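Local coordinates for guanine deaminase (Escherichia coli, PDB 6OHB), which catalyses the zinc-dependent hydrolytic deamination of guanine to xanthine and ammonia, a step of purine degradation, at residues H6-V11 against L41-K46. Sequence-based numbering, arbitrary orientation.
Sequences HTLKAV and LIKQGK
In the small β-sheet domain that this and many other amidohydrolases carry beside the metal-binding barrel, strand 8-12 runs antiparallel to strand 38-43, well away from the zinc. Lys9 and Ile42 form a hydrogen-bonded pair: Lys9 N donates to Ile42 O at 2.9 Å, and Ile42 N returns a bond of the same length to Lys9 O, each donor lying in the plane of the carbonyl it meets. On the face that carries Leu8, Ala10, Leu41 and Lys43, the CD2 branch of Leu41 reaches Ala10 CB at 3.7 Å and lies 4.2 Å from Leu8 CG. Leu8 crosses Lys43 obliquely, its CD1 set 3.6 Å from Lys43 CB. An alanine at Leu8 lacks CG and CD1, the atoms that meet Leu41 and Lys43, and would probably pack this face less closely. Strand 8-12 is an inner strand of a four-stranded sheet, with 67-70 along its other side; a type I' turn from Lys43 to Lys46 leads into strand 46-50. Beyond the paired residues, a water links Thr7 to Gln44, donating to Thr7 O at 2.6 Å and accepting from Gln44 N. Outermost, the poorly ordered His6 ring takes Gln44 CG over one face, 3.6 Å from its centroid, a CH-pi contact with the amide plane tilted 22° from the ring.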
loop_
_atom_site.group_PDB
_atom_site.type_symbol
_atom_site.label_atom_id
_atom_site.label_comp_id
_atom_site.label_asym_id
_atom_site.label_seq_id
_atom_site.Cartn_x
_atom_site.Cartn_y
_atom_site.Cartn_z
ATOM N N HIS A 6 -24.174 -2.056 -38.525
ATOM C CA HIS A 6 -23.769 -2.201 -37.135
ATOM C C HIS A 6 -24.635 -1.336 -36.220
ATOM O O HIS A 6 -25.404 -0.481 -36.664
ATOM C CB HIS A 6 -22.289 -1.843 -36.972
ATOM C CG HIS A 6 -21.357 -2.887 -37.500
ATOM N ND1 HIS A 6 -20.583 -3.680 -36.677
ATOM C CD2 HIS A 6 -21.071 -3.269 -38.768
ATOM C CE1 HIS A 6 -19.861 -4.503 -37.415
ATOM N NE2 HIS A 6 -20.140 -4.276 -38.687
ATOM N N THR A 7 -24.480 -1.560 -34.918
ATOM C CA THR A 7 -25.366 -1.012 -33.902
ATOM C C THR A 7 -24.588 -0.186 -32.882
ATOM O O THR A 7 -23.369 -0.306 -32.748
ATOM C CB THR A 7 -26.111 -2.137 -33.184
ATOM O OG1 THR A 7 -26.944 -1.585 -32.157
ATOM C CG2 THR A 7 -25.105 -3.098 -32.570
ATOM N N LEU A 8 -25.325 0.631 -32.134
ATOM C CA LEU A 8 -24.771 1.572 -31.172
ATOM C C LEU A 8 -24.917 1.057 -29.738
ATOM O O LEU A 8 -25.786 0.236 -29.429
ATOM C CB LEU A 8 -25.475 2.925 -31.307
ATOM C CG LEU A 8 -24.672 4.224 -31.304
ATOM C CD1 LEU A 8 -23.333 4.045 -31.988
ATOM C CD2 LEU A 8 -25.469 5.316 -32.001
ATOM N N LYS A 9 -24.038 1.552 -28.862
ATOM C CA LYS A 9 -24.195 1.431 -27.415
ATOM C C LYS A 9 -24.051 2.814 -26.803
ATOM O O LYS A 9 -23.238 3.619 -27.268
ATOM C CB LYS A 9 -23.161 0.486 -26.777
ATOM C CG LYS A 9 -23.258 -0.959 -27.221
ATOM C CD LYS A 9 -22.301 -1.841 -26.423
ATOM C CE LYS A 9 -22.035 -3.154 -27.142
ATOM N NZ LYS A 9 -21.263 -4.108 -26.303
ATOM N N ALA A 10 -24.829 3.082 -25.753
ATOM C CA ALA A 10 -24.843 4.374 -25.078
ATOM C C ALA A 10 -24.476 4.200 -23.611
ATOM O O ALA A 10 -25.091 3.394 -22.906
ATOM C CB ALA A 10 -26.216 5.040 -25.196
ATOM N N VAL A 11 -23.495 4.974 -23.149
ATOM C CA VAL A 11 -23.015 4.921 -21.774
ATOM C C VAL A 11 -23.077 6.330 -21.199
ATOM O O VAL A 11 -22.457 7.252 -21.738
ATOM C CB VAL A 11 -21.582 4.368 -21.684
ATOM C CG1 VAL A 11 -21.061 4.489 -20.263
ATOM C CG2 VAL A 11 -21.526 2.917 -22.161
ATOM N N LEU A 41 -20.932 7.247 -26.890
ATOM C CA LEU A 41 -21.554 6.386 -27.880
ATOM C C LEU A 41 -20.478 5.541 -28.546
ATOM O O LEU A 41 -19.469 6.080 -29.025
ATOM C CB LEU A 41 -22.302 7.206 -28.934
ATOM C CG LEU A 41 -23.593 7.870 -28.468
ATOM C CD1 LEU A 41 -24.147 8.754 -29.571
ATOM C CD2 LEU A 41 -24.606 6.814 -28.050
ATOM N N ILE A 42 -20.743 4.239 -28.618
ATOM C CA ILE A 42 -19.800 3.216 -29.041
ATOM C C ILE A 42 -20.368 2.512 -30.262
ATOM O O ILE A 42 -21.543 2.124 -30.271
ATOM C CB ILE A 42 -19.559 2.192 -27.909
ATOM C CG1 ILE A 42 -19.016 2.881 -26.661
ATOM C CG2 ILE A 42 -18.658 1.053 -28.373
ATOM C CD1 ILE A 42 -19.007 1.968 -25.451
ATOM N N LYS A 43 -19.524 2.315 -31.272
ATOM C CA LYS A 43 -19.903 1.572 -32.467
ATOM C C LYS A 43 -18.678 0.846 -32.997
ATOM O O LYS A 43 -17.616 1.459 -33.153
ATOM C CB LYS A 43 -20.475 2.502 -33.548
ATOM C CG LYS A 43 -20.961 1.768 -34.792
ATOM C CD LYS A 43 -20.968 2.665 -36.024
ATOM C CE LYS A 43 -22.386 2.986 -36.476
ATOM N NZ LYS A 43 -22.417 3.510 -37.871
ATOM N N GLN A 44 -18.831 -0.448 -33.276
ATOM C CA GLN A 44 -17.748 -1.280 -33.797
ATOM C C GLN A 44 -16.506 -1.172 -32.918
ATOM O O GLN A 44 -15.387 -0.971 -33.398
ATOM C CB GLN A 44 -17.419 -0.918 -35.244
ATOM C CG GLN A 44 -18.521 -1.250 -36.229
ATOM C CD GLN A 44 -18.153 -0.882 -37.648
ATOM O OE1 GLN A 44 -18.694 0.069 -38.213
ATOM N NE2 GLN A 44 -17.228 -1.635 -38.235
ATOM N N GLY A 45 -16.722 -1.282 -31.608
ATOM C CA GLY A 45 -15.637 -1.271 -30.653
ATOM C C GLY A 45 -14.889 0.034 -30.523
ATOM O O GLY A 45 -13.840 0.064 -29.870
ATOM N N LYS A 46 -15.388 1.119 -31.107
ATOM C CA LYS A 46 -14.692 2.394 -31.064
ATOM C C LYS A 46 -15.621 3.485 -30.557
ATOM O O LYS A 46 -16.849 3.380 -30.635
ATOM C CB LYS A 46 -14.140 2.786 -32.446
ATOM C CG LYS A 46 -13.213 1.752 -33.071
ATOM C CD LYS A 46 -12.570 2.290 -34.338
ATOM C CE LYS A 46 -12.116 1.158 -35.247
ATOM N NZ LYS A 46 -10.638 0.995 -35.249
HETATM O O HOH W 1 -21.561 -1.974 -33.438
#